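Local coordinates for uncharacterized protein (Acinetobacter baumannii, PDB 5D66) that is of unknown function but folds as an ankyrin repeat domain, an architecture that in many relatives serves protein-protein recognition, at residues Tyr5-Ala10 against Ser37-Val42; Thr27-Arg32 against Ile56-Asp61; Ala12-Gln17 against Ala46-Ala51; Ser71-Ala76 against Leu95-Arg100. All coordinates share one frame; numbering follows the deposited sequence. Where two conformers were deposited one is given.

Interaction 1 of 4, residues Tyr5-Ala10 against Ser37-Val42; sequences YPLHMA and STALMV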
# COMPACT_ATOMS: atom_id res chain seq x y z
N TYR A 5 16.56 6.00 22.02
CA TYR A 5 15.59 5.02 21.46
C TYR A 5 16.38 3.93 20.73
O TYR A 5 16.46 3.90 19.50
CB TYR A 5 14.64 5.79 20.56
CG TYR A 5 13.74 6.72 21.35
CD1 TYR A 5 12.78 6.23 22.24
CD2 TYR A 5 13.88 8.09 21.28
CE1 TYR A 5 11.98 7.07 22.98
CE2 TYR A 5 13.09 8.97 22.03
CZ TYR A 5 12.13 8.46 22.86
OH TYR A 5 11.30 9.26 23.58
N PRO A 6 17.00 3.03 21.48
CA PRO A 6 17.92 2.08 20.87
C PRO A 6 17.26 1.05 19.95
O PRO A 6 17.90 0.56 19.02
CB PRO A 6 18.63 1.45 22.07
CG PRO A 6 17.71 1.61 23.16
CD PRO A 6 17.01 2.92 22.94
N LEU A 7 16.01 0.67 20.21
CA LEU A 7 15.34 -0.28 19.36
C LEU A 7 15.15 0.28 17.95
O LEU A 7 15.32 -0.41 16.96
CB LEU A 7 14.01 -0.71 19.94
CG LEU A 7 13.28 -1.82 19.17
CD1 LEU A 7 14.06 -3.14 19.16
CD2 LEU A 7 11.90 -2.06 19.71
N HIS A 8 14.84 1.58 17.89
CA HIS A 8 14.61 2.26 16.63
C HIS A 8 15.91 2.29 15.82
O HIS A 8 15.89 2.07 14.60
CB HIS A 8 14.10 3.65 16.88
CG HIS A 8 12.75 3.67 17.56
ND1 HIS A 8 12.60 3.34 18.89
CD2 HIS A 8 11.51 4.01 17.09
CE1 HIS A 8 11.34 3.44 19.19
NE2 HIS A 8 10.65 3.82 18.12
N MSE A 9 17.02 2.59 16.47
CA MSE A 9 18.31 2.61 15.75
C MSE A 9 18.66 1.22 15.25
O MSE A 9 19.12 1.02 14.11
CB MSE A 9 19.44 3.13 16.66
CG MSE A 9 20.80 3.22 15.89
SE MSE A 9 20.81 4.73 14.59
CE MSE A 9 20.81 4.03 12.86
N ALA A 10 18.43 0.21 16.08
CA ALA A 10 18.71 -1.17 15.68
C ALA A 10 17.85 -1.56 14.46
O ALA A 10 18.33 -2.17 13.51
CB ALA A 10 18.51 -2.12 16.82
N SER A 37 7.36 7.67 16.02
CA SER A 37 7.45 6.50 15.16
C SER A 37 7.73 5.23 15.95
O SER A 37 8.51 5.26 16.89
CB SER A 37 8.55 6.69 14.12
OG SER A 37 8.34 7.80 13.28
N THR A 38 7.13 4.13 15.57
CA THR A 38 7.50 2.84 16.08
C THR A 38 8.77 2.32 15.39
O THR A 38 9.10 2.69 14.26
CB THR A 38 6.39 1.80 15.96
OG1 THR A 38 6.25 1.48 14.58
CG2 THR A 38 5.08 2.24 16.55
N ALA A 39 9.42 1.34 16.02
CA ALA A 39 10.59 0.75 15.46
C ALA A 39 10.24 -0.02 14.18
O ALA A 39 11.00 -0.03 13.20
CB ALA A 39 11.31 -0.12 16.44
N LEU A 40 9.06 -0.68 14.16
CA LEU A 40 8.65 -1.35 12.93
C LEU A 40 8.43 -0.34 11.80
O LEU A 40 8.76 -0.63 10.65
CB LEU A 40 7.38 -2.18 13.17
CG LEU A 40 6.79 -2.83 11.91
CD1 LEU A 40 7.77 -3.79 11.25
CD2 LEU A 40 5.48 -3.54 12.23
N MSE A 41 7.89 0.84 12.09
CA MSE A 41 7.75 1.86 11.05
C MSE A 41 9.12 2.26 10.51
O MSE A 41 9.31 2.36 9.28
CB MSE A 41 6.98 3.04 11.57
CG MSE A 41 6.58 3.99 10.44
SE MSE A 41 5.29 3.26 9.15
CE MSE A 41 6.38 3.17 7.57
N VAL A 42 10.11 2.45 11.40
CA VAL A 42 11.48 2.76 10.99
C VAL A 42 12.04 1.68 10.08
O VAL A 42 12.60 1.95 9.01
CB VAL A 42 12.36 3.00 12.21
CG1 VAL A 42 13.82 3.13 11.83
CG2 VAL A 42 11.88 4.24 12.97

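Interaction 2 of 4, residues Thr27-Arg32 against Ile56-Asp61; sequences TLIDAR and IEAGAD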
# COMPACT_ATOMS: atom_id res chain seq x y z
N THR A 27 10.15 -4.80 27.26
CA THR A 27 9.49 -3.50 27.19
C THR A 27 8.59 -3.42 25.94
O THR A 27 8.52 -4.34 25.14
CB THR A 27 10.49 -2.36 27.26
OG1 THR A 27 11.29 -2.38 26.09
CG2 THR A 27 11.41 -2.49 28.47
N LEU A 28 7.89 -2.33 25.80
CA LEU A 28 6.87 -2.22 24.78
C LEU A 28 7.48 -2.15 23.40
O LEU A 28 8.26 -1.24 23.10
CB LEU A 28 6.11 -0.97 25.02
CG LEU A 28 4.75 -0.82 24.45
CD1 LEU A 28 3.76 -1.82 25.17
CD2 LEU A 28 4.35 0.59 24.63
N ILE A 29 7.12 -3.08 22.54
CA ILE A 29 7.71 -3.16 21.21
C ILE A 29 7.42 -1.94 20.35
O ILE A 29 8.21 -1.60 19.49
CB ILE A 29 7.37 -4.46 20.53
CG1 ILE A 29 8.36 -4.74 19.35
CG2 ILE A 29 5.97 -4.52 20.15
CD1 ILE A 29 8.33 -6.14 18.89
N ASP A 30 6.25 -1.33 20.58
CA ASP A 30 5.82 -0.17 19.84
C ASP A 30 6.05 1.13 20.56
O ASP A 30 5.42 2.15 20.26
CB ASP A 30 4.36 -0.31 19.39
CG ASP A 30 4.21 -1.30 18.24
OD1 ASP A 30 5.10 -1.43 17.42
OD2 ASP A 30 3.07 -1.88 18.16
N ALA A 31 7.04 1.18 21.47
CA ALA A 31 7.49 2.46 22.01
C ALA A 31 7.75 3.47 20.90
O ALA A 31 8.36 3.12 19.88
CB ALA A 31 8.79 2.25 22.81
N ARG A 32 7.32 4.70 21.07
CA ARG A 32 7.54 5.74 20.07
C ARG A 32 8.85 6.46 20.32
O ARG A 32 9.21 6.72 21.47
CB ARG A 32 6.39 6.73 20.01
CG ARG A 32 5.01 6.10 19.89
CD ARG A 32 4.90 5.11 18.74
NE ARG A 32 3.57 4.59 18.61
CZ ARG A 32 2.65 4.90 17.70
NH1 ARG A 32 2.93 5.72 16.70
NH2 ARG A 32 1.45 4.37 17.74
N ILE A 56 7.55 -7.88 13.75
CA ILE A 56 6.20 -8.42 13.50
C ILE A 56 5.98 -9.73 14.24
O ILE A 56 4.91 -9.86 14.87
CB ILE A 56 5.91 -8.54 11.99
CG1 ILE A 56 5.82 -7.17 11.37
CG2 ILE A 56 4.63 -9.29 11.73
CD1 ILE A 56 5.85 -7.14 9.85
N GLU A 57 6.93 -10.64 14.21
CA GLU A 57 6.74 -11.89 14.93
C GLU A 57 6.60 -11.67 16.45
O GLU A 57 5.91 -12.42 17.14
CB GLU A 57 7.86 -12.85 14.58
CG GLU A 57 7.77 -13.45 13.19
CD GLU A 57 6.51 -14.27 12.90
OE1 GLU A 57 6.02 -15.08 13.76
OE2 GLU A 57 6.02 -14.11 11.75
N ALA A 58 7.25 -10.61 16.96
CA ALA A 58 7.21 -10.29 18.36
C ALA A 58 5.97 -9.43 18.74
O ALA A 58 5.83 -9.05 19.85
CB ALA A 58 8.49 -9.64 18.76
N GLY A 59 5.12 -9.12 17.77
CA GLY A 59 3.85 -8.48 18.02
C GLY A 59 3.70 -7.01 17.71
O GLY A 59 2.69 -6.39 18.09
N ALA A 60 4.69 -6.44 17.02
CA ALA A 60 4.57 -5.03 16.64
C ALA A 60 3.29 -4.83 15.81
O ALA A 60 2.91 -5.65 14.94
CB ALA A 60 5.76 -4.60 15.83
N ASP A 61 2.60 -3.71 16.03
CA ASP A 61 1.34 -3.41 15.37
C ASP A 61 1.59 -2.85 13.99
O ASP A 61 2.13 -1.75 13.76
CB ASP A 61 0.57 -2.43 16.22
CG ASP A 61 -0.82 -2.15 15.76
OD1 ASP A 61 -1.18 -2.53 14.63
OD2 ASP A 61 -1.56 -1.48 16.55
O HOH W 1 4.53 -0.70 14.76
O HOH W 2 2.16 -4.03 19.60

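Interaction 3 of 4, residues Ala12-Gln17 against Ala46-Ala51; sequences ANDDIQ and ANNIHA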
# COMPACT_ATOMS: atom_id res chain seq x y z
N ALA A 12 16.56 0.56 12.24
CA ALA A 12 17.07 1.29 11.09
C ALA A 12 18.29 0.62 10.46
O ALA A 12 18.50 0.68 9.26
CB ALA A 12 17.45 2.70 11.49
N ASN A 13 19.09 -0.04 11.29
CA ASN A 13 20.31 -0.69 10.86
C ASN A 13 20.13 -2.14 10.45
O ASN A 13 21.10 -2.78 10.05
CB ASN A 13 21.34 -0.61 11.98
CG ASN A 13 21.97 0.74 12.10
OD1 ASN A 13 21.92 1.56 11.17
ND2 ASN A 13 22.65 0.95 13.22
N ASP A 14 18.91 -2.66 10.55
CA ASP A 14 18.66 -4.09 10.25
C ASP A 14 19.53 -4.98 11.15
O ASP A 14 19.93 -6.10 10.77
CB ASP A 14 18.89 -4.45 8.78
CG ASP A 14 17.99 -5.59 8.35
OD1 ASP A 14 16.86 -5.76 8.86
OD2 ASP A 14 18.46 -6.38 7.48
N ASP A 15 19.78 -4.51 12.39
CA ASP A 15 20.73 -5.17 13.29
C ASP A 15 19.97 -6.20 14.13
O ASP A 15 19.54 -5.92 15.26
CB ASP A 15 21.40 -4.09 14.16
CG ASP A 15 22.52 -4.61 15.06
OD1 ASP A 15 22.73 -5.85 15.22
OD2 ASP A 15 23.22 -3.72 15.59
N ILE A 16 19.78 -7.40 13.59
CA ILE A 16 18.79 -8.27 14.24
C ILE A 16 19.34 -8.91 15.52
O ILE A 16 18.54 -9.21 16.38
CB ILE A 16 18.07 -9.27 13.31
CG1 ILE A 16 19.09 -10.28 12.81
CG2 ILE A 16 17.22 -8.51 12.18
CD1 ILE A 16 18.52 -11.27 11.83
N GLN A 17 20.66 -9.04 15.69
CA GLN A 17 21.14 -9.52 16.98
C GLN A 17 20.88 -8.51 18.08
O GLN A 17 20.58 -8.88 19.21
CB GLN A 17 22.63 -9.91 16.93
CG GLN A 17 22.93 -11.13 16.06
CD GLN A 17 22.16 -12.40 16.47
OE1 GLN A 17 22.10 -12.75 17.64
NE2 GLN A 17 21.56 -13.09 15.49
N ALA A 46 12.82 1.76 5.61
CA ALA A 46 14.10 1.36 5.09
C ALA A 46 14.07 0.08 4.24
O ALA A 46 15.10 -0.31 3.68
CB ALA A 46 15.10 1.21 6.23
N ASN A 47 12.91 -0.56 4.18
CA ASN A 47 12.77 -1.92 3.61
C ASN A 47 13.74 -2.90 4.26
O ASN A 47 14.34 -3.76 3.61
CB ASN A 47 12.88 -1.95 2.10
CG ASN A 47 12.20 -3.18 1.53
OD1 ASN A 47 11.40 -3.81 2.20
ND2 ASN A 47 12.53 -3.54 0.29
N ASN A 48 13.84 -2.83 5.59
CA ASN A 48 14.69 -3.77 6.35
C ASN A 48 13.83 -4.98 6.70
O ASN A 48 13.21 -5.06 7.74
CB ASN A 48 15.24 -3.08 7.61
CG ASN A 48 16.34 -2.12 7.28
OD1 ASN A 48 16.93 -2.14 6.19
ND2 ASN A 48 16.63 -1.23 8.21
N ILE A 49 13.83 -5.92 5.75
CA ILE A 49 12.95 -7.09 5.78
C ILE A 49 13.18 -7.91 7.04
O ILE A 49 12.23 -8.37 7.67
CB ILE A 49 13.17 -7.89 4.50
CG1 ILE A 49 12.71 -7.07 3.26
CG2 ILE A 49 12.51 -9.26 4.52
CD1 ILE A 49 13.24 -7.56 1.97
N HIS A 50 14.44 -8.18 7.37
CA HIS A 50 14.74 -9.06 8.52
C HIS A 50 14.31 -8.43 9.81
O HIS A 50 13.67 -9.07 10.65
CB HIS A 50 16.23 -9.41 8.52
CG HIS A 50 16.63 -10.16 7.31
ND1 HIS A 50 17.60 -9.75 6.43
CD2 HIS A 50 16.06 -11.24 6.76
CE1 HIS A 50 17.68 -10.61 5.43
NE2 HIS A 50 16.77 -11.55 5.63
N ALA A 51 14.61 -7.14 9.99
CA ALA A 51 14.16 -6.45 11.20
C ALA A 51 12.66 -6.39 11.30
O ALA A 51 12.07 -6.63 12.34
CB ALA A 51 14.71 -5.02 11.24
O HOH W 3 16.69 -7.30 5.70

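Interaction 4 of 4, residues Ser71-Ala76 against Leu95-Arg100; sequences SPYLYA and LKSTNR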
# COMPACT_ATOMS: atom_id res chain seq x y z
N SER A 71 1.31 3.68 8.15
CA SER A 71 1.54 2.48 8.95
C SER A 71 2.49 1.57 8.22
O SER A 71 2.66 1.69 6.98
CB SER A 71 0.26 1.71 9.27
OG SER A 71 -0.27 1.19 8.06
N PRO A 72 3.04 0.56 8.89
CA PRO A 72 3.89 -0.40 8.17
C PRO A 72 3.18 -1.04 6.96
O PRO A 72 3.74 -1.11 5.88
CB PRO A 72 4.33 -1.39 9.26
CG PRO A 72 4.36 -0.49 10.49
CD PRO A 72 3.21 0.45 10.34
N TYR A 73 1.95 -1.51 7.17
CA TYR A 73 1.16 -2.09 6.09
C TYR A 73 0.95 -1.06 4.95
O TYR A 73 1.17 -1.35 3.78
CB TYR A 73 -0.17 -2.59 6.67
CG TYR A 73 -1.30 -2.63 5.66
CD1 TYR A 73 -1.31 -3.55 4.63
CD2 TYR A 73 -2.33 -1.71 5.71
CE1 TYR A 73 -2.37 -3.56 3.71
CE2 TYR A 73 -3.38 -1.71 4.81
CZ TYR A 73 -3.36 -2.61 3.78
OH TYR A 73 -4.38 -2.62 2.84
N LEU A 74 0.43 0.13 5.28
CA LEU A 74 0.11 1.10 4.25
C LEU A 74 1.32 1.51 3.44
O LEU A 74 1.25 1.66 2.21
CB LEU A 74 -0.59 2.32 4.82
CG LEU A 74 -1.98 2.12 5.31
CD1 LEU A 74 -2.40 3.27 6.25
CD2 LEU A 74 -2.95 2.09 4.15
N TYR A 75 2.44 1.74 4.11
CA TYR A 75 3.64 2.20 3.49
C TYR A 75 4.26 1.07 2.62
O TYR A 75 4.71 1.30 1.50
CB TYR A 75 4.68 2.60 4.52
CG TYR A 75 5.88 3.31 3.98
CD1 TYR A 75 5.90 4.67 3.91
CD2 TYR A 75 7.01 2.64 3.59
CE1 TYR A 75 6.98 5.37 3.39
CE2 TYR A 75 8.09 3.30 3.09
CZ TYR A 75 8.09 4.68 3.00
OH TYR A 75 9.20 5.37 2.53
N ALA A 76 4.28 -0.16 3.13
CA ALA A 76 4.84 -1.28 2.36
C ALA A 76 4.02 -1.45 1.07
O ALA A 76 4.59 -1.71 -0.00
CB ALA A 76 4.88 -2.57 3.14
N LEU A 95 -7.29 -3.83 6.36
CA LEU A 95 -7.43 -3.53 4.97
C LEU A 95 -8.32 -2.34 4.70
O LEU A 95 -8.38 -1.77 3.59
CB LEU A 95 -7.93 -4.75 4.17
CG LEU A 95 -7.12 -6.05 4.36
CD1 LEU A 95 -7.70 -7.08 3.43
CD2 LEU A 95 -5.65 -5.82 4.18
N LYS A 96 -9.09 -1.89 5.71
CA LYS A 96 -9.91 -0.71 5.65
C LYS A 96 -9.13 0.55 6.02
O LYS A 96 -9.66 1.67 5.90
CB LYS A 96 -11.15 -0.82 6.55
CG LYS A 96 -12.10 -1.91 6.08
CD LYS A 96 -13.32 -2.02 7.05
CE LYS A 96 -13.54 -3.41 7.62
NZ LYS A 96 -14.80 -3.46 8.42
N SER A 97 -7.92 0.43 6.54
CA SER A 97 -7.17 1.58 6.95
C SER A 97 -6.72 2.38 5.75
O SER A 97 -6.54 1.87 4.63
CB SER A 97 -5.95 1.18 7.82
OG SER A 97 -4.97 0.45 7.12
N THR A 98 -6.50 3.65 6.01
CA THR A 98 -6.22 4.59 4.97
C THR A 98 -5.00 5.48 5.33
O THR A 98 -4.74 5.81 6.52
CB THR A 98 -7.43 5.47 4.62
OG1 THR A 98 -7.89 6.13 5.80
CG2 THR A 98 -8.62 4.67 4.00
N ASN A 99 -4.30 5.90 4.29
CA ASN A 99 -3.16 6.76 4.39
C ASN A 99 -3.64 8.24 4.44
O ASN A 99 -4.84 8.50 4.51
CB ASN A 99 -2.22 6.50 3.21
CG ASN A 99 -2.89 6.71 1.88
OD1 ASN A 99 -3.72 7.59 1.74
ND2 ASN A 99 -2.57 5.86 0.91
N ARG A 100 -2.72 9.18 4.37
CA ARG A 100 -3.08 10.58 4.52
C ARG A 100 -3.96 11.07 3.39
O ARG A 100 -4.59 12.18 3.57
CB ARG A 100 -1.86 11.46 4.69
CG ARG A 100 -1.03 11.55 3.48
CD ARG A 100 0.40 12.04 3.84
NE ARG A 100 1.29 12.13 2.72
CZ ARG A 100 2.12 11.16 2.28
NH1 ARG A 100 2.11 9.90 2.76
NH2 ARG A 100 2.95 11.48 1.30
O HOH W 4 -2.74 0.19 8.67
O HOH W 5 -6.01 -0.38 3.10
O HOH W 6 -0.41 4.02 1.63

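Interaction 1 of 4, residues Tyr5-Ala10 against Ser37-Val42
This is a buried helix-to-helix contact between the N-terminal turns of helices 6-12 and 39-45, neighbours in the ankyrin repeat stack. Tyr5-Ala10 reads as a variant of the Thr-Pro-Leu-His sequence that opens the first helix of many ankyrin repeats, and Ser37-Val42 retains part of the same pattern. The two backbones come very close, with His8 CA only 4.5 Å from Ala39 CA, a separation that suits the small alanine side chain. The methyl of Ala39 serves two partners at once. It sits over one face of the His8 imidazole in a CH-pi contact, nearly on the ring normal (9° off it), and it also meets the branch point of Leu7, with CG 3.8 Å from Ala39 CB. With CG anti to its own carbonyl carbon (chi1 -64°), the His8 side chain carries NE2 to Ser37 O, 2.9 Å away; the hydrogen bond is bent and weak. Thr38 caps helix 39-45, its OG1 accepting from Met41 N at 3.0 Å, while Ser37 OG bonds to Thr35 and Arg45. Val42 uses both branches: CG2 meets the imidazole edge 4.1 Å from His8 CD2, and CG1 rests 3.6 Å from His8 O.

Interaction 2 of 4, residues Thr27-Arg32 against Ile56-Asp61
Asp30 supplies the polar half of this surface contact, in which a type I turn, Leu28 to Ala31, faces the end of helix 49-57 and the Gly-Ala-Asp sequence that follows it, a familiar ankyrin repeat signature. Asp30 OD2 accepts a fairly straight hydrogen bond from Asp61 N at 2.8 Å (N-H...O angle 160°), through the syn lone pair. Two waters widen the grip. One donates to Asp30 OD1 and to Asp61 O; the other donates to Asp30 OD2, 2.7 Å away, and to Gly59 O. Both carboxylate oxygens are therefore tied to the backbone of 59-61, which should hold the group's rotation. The Asp61 carboxylate turns elsewhere, OD1 taking the backbone N-H of Asn63, and the like charges stay apart, with Asp30 OD2 4.9 Å from Asp61 OD2.

Ile29 carries the apolar half. Its CG1 branch is anti to the backbone N (chi1 -161°), so CD1 extends to the Ala58 methyl, 3.5 Å from CB, while CG2 lies 3.8 Å from Ala60 CA. Between those alanines, Gly59 turns the chain out of the helix in a Schellman motif, with a positive phi of 104°. Leu23 of helix 16-23 touches both Ile29 and Ala58; Ala60 also packs on Leu40 of helix 39-45 and Leu55 of helix 49-57.

Interaction 3 of 4, residues Ala12-Gln17 against Ala46-Ala51
Asp14 makes the main polar link in this contact, its carboxylate reaching the N-terminal turn of helix 49-57. Asp14 OD1 accepts from Ala51 N at 2.9 Å, the donor approaching almost in line with the CG-OD1 bond, with an N-H...O angle of 146°. OD2 works through a water that donates to it and accepts from His50 N, 2.9 Å away. Two amides of the first helical turn are thus satisfied from the neighbouring segment, whereas the side chain of Asn48, the N-cap residue, makes no capping bond. A negative group beside a helix N-terminus would be expected to be stabilised in its ionised form.

The amide of Asn48 instead crosses the other way: ND2 bonds to Ala11 O and, more weakly, to Ala12 O at 2.9 Å. Both carbonyls belong to helix 6-12, whose end turns through a Schellman motif at Asp14; Asn47 ends helix 39-45 in the same manner. The contact thus joins the tight turn between helices 6-12 and 16-23 to the one between helices 39-45 and 49-57, side by side in the ankyrin stack.

Flat groups pack alongside these bonds. The Asp14 carboxylate and the Asn48 amide run antiparallel alongside one another, stacked with planes 25° apart. The His50 ring is tilted only 19° from the plane of the same carboxylate and presents its edge, ND1 3.6 Å from Asp14 OD2.

Apolar contact comes from Ile16. Its CG2, anti to the carbonyl carbon, lies against the helix backbone, 3.7 Å from Ala51 N, and touches the side chain of His50, 3.9 Å from CB.

Interaction 4 of 4, residues Ser71-Ala76 against Leu95-Arg100
Leu95 opens the loop segment that runs past the first turn of helix 72-79. Its CD2 methyl touches the phenolic end of Tyr73, 3.7 Å from OH, the two side chains crossing at about a right angle. Leu95 O also shares a water with that phenol: the water accepts from Tyr73 OH at 2.8 Å and donates to the carbonyls of Leu95 and Ser97. Ser97 comes next, its OG at the edge of the Tyr73 ring, 3.5 Å from CE2. This hydroxyl bonds to Asp94 O and receives a second water, 2.7 Å away, which also bonds Ser71 OG, the N-cap oxygen that accepts from Leu74 N. Leu74 fills the middle with both methyls, CD2 lying 3.6 Å from Ser97 O and CD1 3.5 Å from Thr98 O. At Asn99 the amide divides its work: OD1 takes Gly103 N, while ND2 donates to a third water that in turn donates to Leu74 O. The direct contacts are van der Waals; the hydrogen bonding between the segments runs through the three waters. In this ankyrin stack Tyr73 also packs on Leu85 and Thr88 of helix 82-90, and Pro72 packs against helix 39-45.

Interactions 1, 2 and 3 interlock along the chain, their segments alternating, all in the N-terminal part of the stack. Interaction 1 touches both others, its centre about 10 Å from each of theirs; the centres of interactions 2 and 3 are about 14 Å apart and the two do not touch. His8 NE2 packs 3.0 Å from Ala31 O of interaction 2, while Ala10 O and Asp15 N, 3.0 Å apart in a probable hydrogen bond, lead to interaction 3. Interaction 4 follows in series, its centre about 18 Å from that of interaction 1, and is joined to it by Met41, a selenomethionine whose SE lies 3.4 Å from Ser71 C, and by Leu40 against Pro72.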